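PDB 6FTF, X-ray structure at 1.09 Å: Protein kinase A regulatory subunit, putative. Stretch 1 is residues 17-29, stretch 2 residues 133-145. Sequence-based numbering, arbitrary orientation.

Stretch 1 (17-29) KAKLYQAPYFEKS
Stretch 2, residues 133-145: AWVLDRDTYRNLV

A loop that follows a helix lies along the first turns of a second helix, and one tyrosine, Tyr 21, joins the two through a hydroxyl seated at the capped helix start and a ring laid against the helix side. Stretch 1 is helical at Lys 17 and Ala 18, passes through a type I turn from Ala 18 to Tyr 21 (Tyr 21 N to Ala 18 O, 3.0 Å), then extends, with phi/psi of -86/128 at Tyr 21 and -70/152 at Ala 23. Stretch 2 arrives as a strand and turns helical at Arg 138, widening to a pi-type turn over 141-145. The register runs antiparallel: Ala 18 CA lies 5.1 Å from Asn 143 CA, and Ala 23 CA 5.8 Å from Thr 140 CA.

Asp 137, chi1 p, caps the helix: its OD2 accepts from Thr 140 N at 2.9 Å, and its OD1 takes the hydroxyl proton of Thr 140 OG1 at 2.7 Å. Thr 140 OG1, whose proton goes to Asp 137, also lies 2.7 Å from Tyr 21 OH, at the edge of the tyrosine ring and near its plane. A water bridges Tyr 21 OH (2.9 Å) and Asp 137 OD2 (3.2 Å), donating to the carboxylate.

Tyr 21, chi1 t and chi2 81°, places a ring face under Asn 143 CB, a CH-pi contact 4.0 Å from the centroid. Asn 143, chi1 m, is held by ND2 donating to Asp 139 O at 2.9 Å. Leu 144 (m, t) supplies the apolar filling, its CG 4.0 Å from Tyr 21 CD2 and its CD1 3.8 Å from Ala 23 CB. Ala 18 points its CB toward the helix, 3.5 Å from Asn 143 O.

Farther along, Lys 28 (m, m, t, m) donates from NZ to Phe 26 O at 2.8 Å and rests CE 3.9 Å from Trp 134 CZ3.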

# COMPACT_ATOMS: atom_id res chain seq x y z
N LYS A 17 -19.54 -6.84 18.84
CA LYS A 17 -18.74 -7.54 19.83
C LYS A 17 -17.29 -7.08 19.81
O LYS A 17 -16.63 -7.03 20.86
CB LYS A 17 -18.81 -9.04 19.57
CG LYS A 17 -20.20 -9.63 19.72
CD LYS A 17 -20.15 -11.14 19.84
CE LYS A 17 -21.54 -11.73 19.98
NZ LYS A 17 -21.49 -13.21 20.08
N ALA A 18 -16.76 -6.74 18.63
CA ALA A 18 -15.39 -6.25 18.56
C ALA A 18 -15.20 -4.99 19.40
O ALA A 18 -14.11 -4.77 19.95
CB ALA A 18 -15.02 -5.98 17.11
N LYS A 19 -16.25 -4.18 19.55
CA LYS A 19 -16.16 -2.97 20.36
C LYS A 19 -15.94 -3.29 21.84
O LYS A 19 -15.49 -2.42 22.59
CB LYS A 19 -17.42 -2.13 20.18
N LEU A 20 -16.27 -4.50 22.27
CA LEU A 20 -16.08 -4.92 23.65
C LEU A 20 -14.74 -5.61 23.87
O LEU A 20 -14.46 -6.03 25.00
CB LEU A 20 -17.21 -5.86 24.08
CG LEU A 20 -18.62 -5.29 23.98
CD1 LEU A 20 -19.64 -6.35 24.35
CD2 LEU A 20 -18.79 -4.06 24.86
N TYR A 21 -13.92 -5.75 22.83
CA TYR A 21 -12.61 -6.38 22.95
C TYR A 21 -11.57 -5.35 23.38
O TYR A 21 -11.44 -4.30 22.75
CB TYR A 21 -12.20 -7.02 21.62
CG TYR A 21 -10.80 -7.59 21.67
CD1 TYR A 21 -10.55 -8.84 22.21
CD2 TYR A 21 -9.73 -6.86 21.18
CE1 TYR A 21 -9.28 -9.35 22.27
CE2 TYR A 21 -8.45 -7.37 21.22
CZ TYR A 21 -8.23 -8.61 21.77
OH TYR A 21 -6.97 -9.14 21.84
N GLN A 22 -10.83 -5.66 24.43
CA GLN A 22 -9.71 -4.84 24.87
C GLN A 22 -8.41 -5.57 24.51
O GLN A 22 -8.16 -6.67 25.00
CB GLN A 22 -9.75 -4.52 26.37
CG GLN A 22 -8.65 -3.51 26.78
CD GLN A 22 -8.55 -3.25 28.27
OE1 GLN A 22 -9.56 -3.09 28.96
NE2 GLN A 22 -7.32 -3.20 28.78
N ALA A 23 -7.60 -4.94 23.69
CA ALA A 23 -6.32 -5.52 23.34
C ALA A 23 -5.38 -5.52 24.54
O ALA A 23 -5.46 -4.64 25.40
CB ALA A 23 -5.68 -4.71 22.23
N PRO A 24 -4.45 -6.47 24.59
CA PRO A 24 -3.39 -6.37 25.60
C PRO A 24 -2.56 -5.13 25.38
O PRO A 24 -2.48 -4.61 24.27
CB PRO A 24 -2.57 -7.65 25.39
CG PRO A 24 -2.85 -8.06 24.02
CD PRO A 24 -4.24 -7.60 23.68
N TYR A 25 -1.95 -4.65 26.45
CA TYR A 25 -1.04 -3.51 26.37
C TYR A 25 0.25 -3.90 27.06
O TYR A 25 0.25 -4.22 28.26
CB TYR A 25 -1.62 -2.23 26.98
CG TYR A 25 -0.64 -1.07 26.93
CD1 TYR A 25 -0.03 -0.71 25.73
CD2 TYR A 25 -0.28 -0.36 28.08
CE1 TYR A 25 0.89 0.33 25.66
CE2 TYR A 25 0.64 0.69 28.02
CZ TYR A 25 1.22 1.03 26.80
OH TYR A 25 2.15 2.06 26.72
N PHE A 26 1.33 -3.88 26.31
CA PHE A 26 2.67 -4.07 26.85
C PHE A 26 3.34 -2.71 26.76
O PHE A 26 3.51 -2.17 25.66
CB PHE A 26 3.43 -5.11 26.03
CG PHE A 26 2.75 -6.44 26.00
CD1 PHE A 26 2.91 -7.34 27.05
CD2 PHE A 26 1.93 -6.80 24.95
CE1 PHE A 26 2.28 -8.56 27.03
CE2 PHE A 26 1.31 -8.02 24.93
CZ PHE A 26 1.48 -8.90 25.97
N GLU A 27 3.69 -2.14 27.90
CA GLU A 27 4.06 -0.73 27.95
C GLU A 27 5.18 -0.42 26.96
O GLU A 27 6.16 -1.17 26.85
CB GLU A 27 4.49 -0.34 29.37
CG GLU A 27 4.47 1.16 29.58
CD GLU A 27 5.29 1.60 30.78
OE1 GLU A 27 5.68 0.73 31.59
OE2 GLU A 27 5.55 2.82 30.91
N LYS A 28 5.02 0.69 26.25
CA LYS A 28 5.94 1.12 25.22
C LYS A 28 6.47 2.50 25.58
O LYS A 28 5.73 3.34 26.10
CB LYS A 28 5.23 1.25 23.87
CG LYS A 28 4.63 -0.03 23.31
CD LYS A 28 5.71 -1.05 22.99
CE LYS A 28 5.16 -2.25 22.25
NZ LYS A 28 4.26 -3.05 23.06
N SER A 29 7.75 2.73 25.30
CA SER A 29 8.29 4.07 25.37
C SER A 29 7.78 4.88 24.17
O SER A 29 7.27 4.33 23.18
CB SER A 29 9.81 4.01 25.31
OG SER A 29 10.19 3.61 24.01
N ALA A 133 11.36 -8.51 14.62
CA ALA A 133 9.96 -8.35 14.28
C ALA A 133 9.15 -7.92 15.49
O ALA A 133 9.52 -8.15 16.64
CB ALA A 133 9.37 -9.65 13.75
N TRP A 134 8.00 -7.31 15.20
CA TRP A 134 6.98 -7.01 16.20
C TRP A 134 5.79 -7.93 15.94
O TRP A 134 5.36 -8.10 14.79
CB TRP A 134 6.59 -5.53 16.15
CG TRP A 134 7.72 -4.66 16.60
CD1 TRP A 134 8.70 -4.10 15.81
CD2 TRP A 134 8.06 -4.33 17.95
NE1 TRP A 134 9.59 -3.41 16.60
CE2 TRP A 134 9.23 -3.54 17.91
CE3 TRP A 134 7.48 -4.59 19.19
CZ2 TRP A 134 9.82 -3.02 19.06
CZ3 TRP A 134 8.07 -4.08 20.33
CH2 TRP A 134 9.23 -3.30 20.25
N VAL A 135 5.27 -8.53 16.99
CA VAL A 135 4.36 -9.66 16.89
C VAL A 135 3.02 -9.34 17.53
O VAL A 135 2.96 -8.88 18.67
CB VAL A 135 4.97 -10.91 17.53
CG1 VAL A 135 4.13 -12.16 17.21
CG2 VAL A 135 6.43 -11.07 17.10
N LEU A 136 1.95 -9.61 16.79
CA LEU A 136 0.58 -9.36 17.21
C LEU A 136 -0.16 -10.68 17.36
O LEU A 136 0.01 -11.59 16.55
CB LEU A 136 -0.14 -8.49 16.19
CG LEU A 136 -1.52 -7.97 16.58
CD1 LEU A 136 -1.43 -7.01 17.75
CD2 LEU A 136 -2.18 -7.28 15.41
N ASP A 137 -0.99 -10.78 18.39
CA ASP A 137 -1.79 -11.97 18.64
C ASP A 137 -3.01 -12.03 17.72
O ASP A 137 -3.50 -11.02 17.21
CB ASP A 137 -2.23 -11.98 20.11
CG ASP A 137 -3.24 -10.88 20.42
OD1 ASP A 137 -2.83 -9.70 20.55
OD2 ASP A 137 -4.45 -11.19 20.49
N ARG A 138 -3.52 -13.25 17.58
CA ARG A 138 -4.66 -13.51 16.69
C ARG A 138 -5.88 -12.70 17.08
O ARG A 138 -6.56 -12.14 16.21
CB ARG A 138 -4.98 -15.00 16.73
CG ARG A 138 -6.27 -15.40 16.03
CD ARG A 138 -6.29 -16.93 15.94
NE ARG A 138 -7.42 -17.51 15.23
CZ ARG A 138 -7.55 -18.82 15.04
NH1 ARG A 138 -6.63 -19.66 15.51
NH2 ARG A 138 -8.60 -19.30 14.38
N ASP A 139 -6.23 -12.67 18.37
CA ASP A 139 -7.49 -12.03 18.75
C ASP A 139 -7.44 -10.54 18.47
O ASP A 139 -8.43 -9.96 18.00
CB ASP A 139 -7.82 -12.29 20.22
CG ASP A 139 -8.28 -13.73 20.48
OD1 ASP A 139 -8.54 -14.47 19.51
OD2 ASP A 139 -8.39 -14.11 21.67
N THR A 140 -6.31 -9.89 18.72
CA THR A 140 -6.24 -8.48 18.40
C THR A 140 -6.32 -8.26 16.90
O THR A 140 -6.99 -7.33 16.44
CB THR A 140 -4.98 -7.83 18.98
OG1 THR A 140 -4.96 -8.05 20.39
CG2 THR A 140 -4.97 -6.36 18.73
N TYR A 141 -5.63 -9.09 16.11
CA TYR A 141 -5.75 -8.97 14.67
C TYR A 141 -7.21 -9.12 14.23
O TYR A 141 -7.74 -8.29 13.49
CB TYR A 141 -4.86 -9.98 13.93
CG TYR A 141 -5.07 -9.84 12.45
CD1 TYR A 141 -4.51 -8.77 11.74
CD2 TYR A 141 -5.92 -10.69 11.76
CE1 TYR A 141 -4.77 -8.60 10.38
CE2 TYR A 141 -6.19 -10.52 10.41
CZ TYR A 141 -5.61 -9.48 9.73
OH TYR A 141 -5.91 -9.31 8.39
N ARG A 142 -7.89 -10.16 14.71
CA ARG A 142 -9.24 -10.42 14.22
C ARG A 142 -10.24 -9.38 14.70
O ARG A 142 -11.18 -9.04 13.97
CB ARG A 142 -9.71 -11.82 14.61
CG ARG A 142 -8.89 -12.91 13.94
CD ARG A 142 -9.42 -14.30 14.18
NE ARG A 142 -10.69 -14.53 13.49
CZ ARG A 142 -11.86 -14.77 14.09
NH1 ARG A 142 -11.94 -14.85 15.42
NH2 ARG A 142 -12.95 -14.96 13.36
N ASN A 143 -10.07 -8.87 15.92
CA ASN A 143 -11.05 -7.94 16.48
C ASN A 143 -10.80 -6.51 16.05
O ASN A 143 -11.76 -5.76 15.82
CB ASN A 143 -11.04 -8.01 18.00
CG ASN A 143 -11.88 -9.12 18.52
OD1 ASN A 143 -13.09 -8.96 18.71
ND2 ASN A 143 -11.26 -10.26 18.74
N LEU A 144 -9.54 -6.09 15.95
CA LEU A 144 -9.22 -4.69 15.74
C LEU A 144 -8.66 -4.35 14.38
O LEU A 144 -8.74 -3.18 13.97
CB LEU A 144 -8.22 -4.20 16.80
CG LEU A 144 -8.64 -4.34 18.25
CD1 LEU A 144 -7.61 -3.64 19.10
CD2 LEU A 144 -10.02 -3.77 18.51
N VAL A 145 -8.07 -5.30 13.67
CA VAL A 145 -7.39 -5.01 12.42
C VAL A 145 -8.17 -5.48 11.21
O VAL A 145 -8.38 -4.72 10.26
CB VAL A 145 -5.97 -5.60 12.42
CG1 VAL A 145 -5.26 -5.26 11.10
CG2 VAL A 145 -5.18 -5.10 13.60
O HOH W 1 -5.71 -11.20 23.39